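Local coordinates for protein citrate lyase, subunit 1 (Methanosaeta concilii, PDB 6HXI) that probably catalyses the ATP-dependent cleavage of citrate with coenzyme A to acetyl-CoA and oxaloacetate, as a subunit of ATP citrate lyase, at residues 322-334 / 358-372. Residues are numbered along the deposited sequence; the frame is centred on the assembly and turned at random.
Sequences LDLMTRSKNPNGK and ALEEYQQKLQEADIE
K334 and I371 pair as neighbours in parallel strands, with E372 N donating to K334 O at 3.0 Å and a weak bond running from K334 N to D370 O. I371 CA also makes a CA-H...O contact with K334 O. Next to the pair, G333 CA makes another such contact with D370 O, at 3.3 Å. D370 has positive phi and closes helix 363-368 in a Schellman motif, from which the chain turns into the strand.

L322 and Y362 carry the helical end of the contact. L322 CB sits over one face of the Y362 ring, 3.8 Å from its centroid, a CH-pi contact. With CG anti to the carbonyl carbon (chi1 -69°), L322 sends CD1 onto A358 and CD2 to L359 CD2 and L366 CD2. T326 OG1 comes to the ring edge, 3.6 Å from Y362 CE2. T326 CG2 packs on K365 CB and I371 CD1. M325 and I371 meet tip to tip, with M325 CE 3.8 Å from I371 CG2. A water accepts from K365 NZ and gives a weak bond to D323 OD1. The extended K334 chain brings NZ to the carbonyls of M325, at the helix end, and S328, in the loop (2.8 Å to S328 O).

The contact packs the end of helix 311-325 and the following loop against the crossover that links parallel strands 334-338 and 371-376 through helices 348-361 and 363-368. R272 hydrogen-bonds to N332 O and G333 O in the type II turn from N330 to G333. Helix 382-396 packs on L359 and L366, and W274 of strand 273-275 touches M325.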
loop_
_atom_site.group_PDB
_atom_site.type_symbol
_atom_site.label_atom_id
_atom_site.label_comp_id
_atom_site.label_asym_id
_atom_site.label_seq_id
_atom_site.Cartn_x
_atom_site.Cartn_y
_atom_site.Cartn_z
ATOM N N LEU C 322 -31.320 12.562 -45.853
ATOM C CA LEU C 322 -31.307 11.374 -46.708
ATOM C C LEU C 322 -32.647 10.682 -46.725
ATOM O O LEU C 322 -33.129 10.355 -47.802
ATOM C CB LEU C 322 -30.190 10.391 -46.336
ATOM C CG LEU C 322 -28.773 10.865 -46.625
ATOM C CD1 LEU C 322 -27.790 10.030 -45.909
ATOM C CD2 LEU C 322 -28.478 10.891 -48.108
ATOM N N ASP C 323 -33.280 10.527 -45.549
ATOM C CA ASP C 323 -34.601 9.907 -45.415
ATOM C C ASP C 323 -35.610 10.573 -46.331
ATOM O O ASP C 323 -36.184 9.899 -47.177
ATOM C CB ASP C 323 -35.104 9.942 -43.952
ATOM C CG ASP C 323 -36.473 9.313 -43.737
ATOM O OD1 ASP C 323 -36.817 8.362 -44.478
ATOM O OD2 ASP C 323 -37.196 9.763 -42.827
ATOM N N LEU C 324 -35.790 11.898 -46.178
ATOM C CA LEU C 324 -36.726 12.740 -46.931
ATOM C C LEU C 324 -36.479 12.750 -48.445
ATOM O O LEU C 324 -37.427 12.879 -49.219
ATOM C CB LEU C 324 -36.684 14.173 -46.389
ATOM C CG LEU C 324 -37.270 14.403 -44.998
ATOM C CD1 LEU C 324 -36.638 15.632 -44.350
ATOM C CD2 LEU C 324 -38.783 14.536 -45.055
ATOM N N MET C 325 -35.208 12.627 -48.847
ATOM C CA MET C 325 -34.702 12.611 -50.218
ATOM C C MET C 325 -34.918 11.251 -50.937
ATOM O O MET C 325 -34.858 11.198 -52.168
ATOM C CB MET C 325 -33.201 12.901 -50.147
ATOM C CG MET C 325 -32.623 13.477 -51.389
ATOM S SD MET C 325 -30.917 14.007 -51.120
ATOM C CE MET C 325 -30.542 14.582 -52.765
ATOM N N THR C 326 -35.120 10.163 -50.174
ATOM C CA THR C 326 -35.230 8.797 -50.700
ATOM C C THR C 326 -36.658 8.208 -50.623
ATOM O O THR C 326 -36.857 7.016 -50.893
ATOM C CB THR C 326 -34.199 7.892 -50.019
ATOM O OG1 THR C 326 -34.442 7.867 -48.611
ATOM C CG2 THR C 326 -32.749 8.306 -50.319
ATOM N N ARG C 327 -37.647 9.048 -50.280
ATOM C CA ARG C 327 -39.043 8.649 -50.194
ATOM C C ARG C 327 -39.636 8.507 -51.598
ATOM O O ARG C 327 -40.201 7.462 -51.919
ATOM C CB ARG C 327 -39.831 9.645 -49.335
ATOM C CG ARG C 327 -39.507 9.490 -47.855
ATOM C CD ARG C 327 -39.965 10.661 -47.016
ATOM N NE ARG C 327 -39.561 10.489 -45.620
ATOM C CZ ARG C 327 -40.188 11.025 -44.577
ATOM N NH1 ARG C 327 -41.275 11.769 -44.753
ATOM N NH2 ARG C 327 -39.740 10.810 -43.346
ATOM N N SER C 328 -39.441 9.532 -52.449
ATOM C CA SER C 328 -39.924 9.579 -53.827
ATOM C C SER C 328 -38.791 9.362 -54.835
ATOM O O SER C 328 -37.674 9.838 -54.627
ATOM C CB SER C 328 -40.595 10.921 -54.094
ATOM O OG SER C 328 -41.251 10.960 -55.352
ATOM N N LYS C 329 -39.089 8.648 -55.931
ATOM C CA LYS C 329 -38.140 8.387 -57.012
ATOM C C LYS C 329 -38.429 9.379 -58.139
ATOM O O LYS C 329 -39.543 9.408 -58.676
ATOM C CB LYS C 329 -38.222 6.924 -57.482
ATOM C CG LYS C 329 -37.086 6.505 -58.412
ATOM C CD LYS C 329 -37.045 4.993 -58.600
ATOM C CE LYS C 329 -36.129 4.583 -59.725
ATOM N NZ LYS C 329 -35.752 3.150 -59.627
ATOM N N ASN C 330 -37.429 10.214 -58.461
ATOM C CA ASN C 330 -37.565 11.276 -59.450
ATOM C C ASN C 330 -36.682 11.099 -60.696
ATOM O O ASN C 330 -35.466 10.938 -60.541
ATOM C CB ASN C 330 -37.260 12.622 -58.776
ATOM C CG ASN C 330 -37.793 13.844 -59.480
ATOM O OD1 ASN C 330 -37.037 14.643 -60.048
ATOM N ND2 ASN C 330 -39.095 14.071 -59.374
ATOM N N PRO C 331 -37.253 11.187 -61.939
ATOM C CA PRO C 331 -36.394 11.165 -63.144
ATOM C C PRO C 331 -35.529 12.436 -63.156
ATOM O O PRO C 331 -35.904 13.429 -62.519
ATOM C CB PRO C 331 -37.390 11.121 -64.302
ATOM C CG PRO C 331 -38.637 11.693 -63.766
ATOM C CD PRO C 331 -38.671 11.415 -62.291
ATOM N N ASN C 332 -34.354 12.390 -63.836
ATOM C CA ASN C 332 -33.264 13.398 -63.865
ATOM C C ASN C 332 -32.422 13.202 -62.581
ATOM O O ASN C 332 -31.377 13.837 -62.415
ATOM C CB ASN C 332 -33.732 14.890 -63.948
ATOM C CG ASN C 332 -34.879 15.272 -64.866
ATOM O OD1 ASN C 332 -35.528 16.306 -64.649
ATOM N ND2 ASN C 332 -35.150 14.489 -65.910
ATOM N N GLY C 333 -32.898 12.315 -61.702
ATOM C CA GLY C 333 -32.301 12.014 -60.410
ATOM C C GLY C 333 -32.576 13.116 -59.412
ATOM O O GLY C 333 -33.536 13.879 -59.557
ATOM N N LYS C 334 -31.725 13.197 -58.391
ATOM C CA LYS C 334 -31.761 14.212 -57.341
ATOM C C LYS C 334 -30.330 14.628 -57.037
ATOM O O LYS C 334 -29.420 13.821 -57.193
ATOM C CB LYS C 334 -32.471 13.696 -56.078
ATOM C CG LYS C 334 -33.981 13.799 -56.179
ATOM C CD LYS C 334 -34.699 13.146 -55.027
ATOM C CE LYS C 334 -36.189 13.320 -55.201
ATOM N NZ LYS C 334 -36.960 12.528 -54.216
ATOM N N ALA C 358 -23.912 8.281 -42.368
ATOM C CA ALA C 358 -25.295 8.300 -42.835
ATOM C C ALA C 358 -25.372 7.862 -44.294
ATOM O O ALA C 358 -26.213 7.019 -44.607
ATOM C CB ALA C 358 -25.898 9.674 -42.658
ATOM N N LEU C 359 -24.457 8.376 -45.166
ATOM C CA LEU C 359 -24.394 8.025 -46.591
ATOM C C LEU C 359 -24.148 6.534 -46.804
ATOM O O LEU C 359 -24.761 5.948 -47.700
ATOM C CB LEU C 359 -23.361 8.867 -47.354
ATOM C CG LEU C 359 -23.688 10.350 -47.557
ATOM C CD1 LEU C 359 -22.456 11.123 -47.967
ATOM C CD2 LEU C 359 -24.784 10.553 -48.582
ATOM N N GLU C 360 -23.296 5.916 -45.946
ATOM C CA GLU C 360 -22.997 4.477 -45.942
ATOM C C GLU C 360 -24.274 3.683 -45.675
ATOM O O GLU C 360 -24.512 2.672 -46.340
ATOM C CB GLU C 360 -21.959 4.139 -44.860
ATOM C CG GLU C 360 -20.515 4.207 -45.330
ATOM C CD GLU C 360 -19.468 4.023 -44.244
ATOM O OE1 GLU C 360 -19.395 4.876 -43.328
ATOM O OE2 GLU C 360 -18.683 3.052 -44.343
ATOM N N GLU C 361 -25.093 4.146 -44.705
ATOM C CA GLU C 361 -26.352 3.507 -44.317
ATOM C C GLU C 361 -27.444 3.615 -45.365
ATOM O O GLU C 361 -28.259 2.698 -45.485
ATOM C CB GLU C 361 -26.844 4.034 -42.962
ATOM C CG GLU C 361 -26.456 3.104 -41.828
ATOM C CD GLU C 361 -26.908 3.532 -40.449
ATOM O OE1 GLU C 361 -28.133 3.702 -40.246
ATOM O OE2 GLU C 361 -26.036 3.663 -39.557
ATOM N N TYR C 362 -27.468 4.732 -46.112
ATOM C CA TYR C 362 -28.448 5.000 -47.166
ATOM C C TYR C 362 -27.981 4.572 -48.572
ATOM O O TYR C 362 -28.650 4.911 -49.542
ATOM C CB TYR C 362 -28.882 6.480 -47.135
ATOM C CG TYR C 362 -30.037 6.722 -46.192
ATOM C CD1 TYR C 362 -29.822 6.916 -44.831
ATOM C CD2 TYR C 362 -31.351 6.721 -46.651
ATOM C CE1 TYR C 362 -30.887 7.105 -43.951
ATOM C CE2 TYR C 362 -32.423 6.909 -45.781
ATOM C CZ TYR C 362 -32.186 7.098 -44.432
ATOM O OH TYR C 362 -33.236 7.281 -43.569
ATOM N N GLN C 363 -26.876 3.786 -48.665
ATOM C CA GLN C 363 -26.245 3.253 -49.889
ATOM C C GLN C 363 -27.227 2.691 -50.934
ATOM O O GLN C 363 -27.128 3.072 -52.104
ATOM C CB GLN C 363 -25.186 2.193 -49.527
ATOM C CG GLN C 363 -24.427 1.600 -50.713
ATOM C CD GLN C 363 -23.515 0.472 -50.295
ATOM O OE1 GLN C 363 -22.289 0.608 -50.300
ATOM N NE2 GLN C 363 -24.089 -0.676 -49.942
ATOM N N GLN C 364 -28.145 1.783 -50.523
ATOM C CA GLN C 364 -29.123 1.163 -51.426
ATOM C C GLN C 364 -30.139 2.195 -51.942
ATOM O O GLN C 364 -30.364 2.287 -53.158
ATOM C CB GLN C 364 -29.828 -0.019 -50.744
ATOM C CG GLN C 364 -30.358 -1.063 -51.729
ATOM C CD GLN C 364 -31.411 -1.956 -51.128
ATOM O OE1 GLN C 364 -31.197 -2.622 -50.104
ATOM N NE2 GLN C 364 -32.563 -2.020 -51.781
ATOM N N LYS C 365 -30.723 2.982 -51.011
ATOM C CA LYS C 365 -31.688 4.050 -51.287
ATOM C C LYS C 365 -31.085 5.200 -52.122
ATOM O O LYS C 365 -31.823 5.832 -52.877
ATOM C CB LYS C 365 -32.309 4.574 -49.983
ATOM C CG LYS C 365 -33.657 3.957 -49.679
ATOM C CD LYS C 365 -34.057 4.117 -48.214
ATOM C CE LYS C 365 -35.364 3.399 -47.932
ATOM N NZ LYS C 365 -35.698 3.345 -46.483
ATOM N N LEU C 366 -29.756 5.445 -52.012
ATOM C CA LEU C 366 -29.031 6.472 -52.772
ATOM C C LEU C 366 -28.899 6.090 -54.251
ATOM O O LEU C 366 -29.111 6.949 -55.110
ATOM C CB LEU C 366 -27.629 6.726 -52.191
ATOM C CG LEU C 366 -27.518 7.631 -50.969
ATOM C CD1 LEU C 366 -26.201 7.426 -50.277
ATOM C CD2 LEU C 366 -27.661 9.084 -51.336
ATOM N N GLN C 367 -28.528 4.815 -54.545
ATOM C CA GLN C 367 -28.364 4.282 -55.905
ATOM C C GLN C 367 -29.709 4.228 -56.627
ATOM O O GLN C 367 -29.817 4.694 -57.765
ATOM C CB GLN C 367 -27.708 2.885 -55.884
ATOM C CG GLN C 367 -26.256 2.876 -55.387
ATOM C CD GLN C 367 -25.709 1.498 -55.071
ATOM O OE1 GLN C 367 -24.564 1.178 -55.399
ATOM N NE2 GLN C 367 -26.476 0.667 -54.375
ATOM N N GLU C 368 -30.737 3.692 -55.936
ATOM C CA GLU C 368 -32.110 3.544 -56.420
ATOM C C GLU C 368 -32.795 4.872 -56.749
ATOM O O GLU C 368 -33.636 4.895 -57.643
ATOM C CB GLU C 368 -32.954 2.724 -55.427
ATOM C CG GLU C 368 -32.655 1.230 -55.465
ATOM C CD GLU C 368 -33.172 0.375 -54.322
ATOM O OE1 GLU C 368 -33.882 0.909 -53.437
ATOM O OE2 GLU C 368 -32.854 -0.835 -54.306
ATOM N N ALA C 369 -32.436 5.972 -56.048
ATOM C CA ALA C 369 -33.032 7.291 -56.284
ATOM C C ALA C 369 -32.237 8.193 -57.260
ATOM O O ALA C 369 -32.653 9.333 -57.506
ATOM C CB ALA C 369 -33.281 8.003 -54.966
ATOM N N ASP C 370 -31.127 7.660 -57.851
ATOM C CA ASP C 370 -30.244 8.334 -58.829
ATOM C C ASP C 370 -29.686 9.656 -58.277
ATOM O O ASP C 370 -29.643 10.680 -58.966
ATOM C CB ASP C 370 -30.950 8.499 -60.205
ATOM C CG ASP C 370 -30.044 8.743 -61.404
ATOM O OD1 ASP C 370 -28.992 8.068 -61.506
ATOM O OD2 ASP C 370 -30.427 9.552 -62.285
ATOM N N ILE C 371 -29.264 9.611 -57.008
ATOM C CA ILE C 371 -28.735 10.762 -56.284
ATOM C C ILE C 371 -27.246 10.970 -56.604
ATOM O O ILE C 371 -26.475 10.007 -56.636
ATOM C CB ILE C 371 -29.063 10.663 -54.761
ATOM C CG1 ILE C 371 -30.596 10.754 -54.528
ATOM C CG2 ILE C 371 -28.314 11.722 -53.932
ATOM C CD1 ILE C 371 -31.111 10.391 -53.109
ATOM N N GLU C 372 -26.877 12.243 -56.884
ATOM C CA GLU C 372 -25.524 12.719 -57.180
ATOM C C GLU C 372 -25.106 13.681 -56.067
ATOM O O GLU C 372 -25.842 14.622 -55.760
ATOM C CB GLU C 372 -25.474 13.413 -58.547
ATOM C CG GLU C 372 -25.514 12.452 -59.719
ATOM C CD GLU C 372 -26.055 13.039 -61.008
ATOM O OE1 GLU C 372 -25.817 14.240 -61.270
ATOM O OE2 GLU C 372 -26.701 12.283 -61.770
HETATM O O HOH W 1 -36.201 4.995 -44.286
#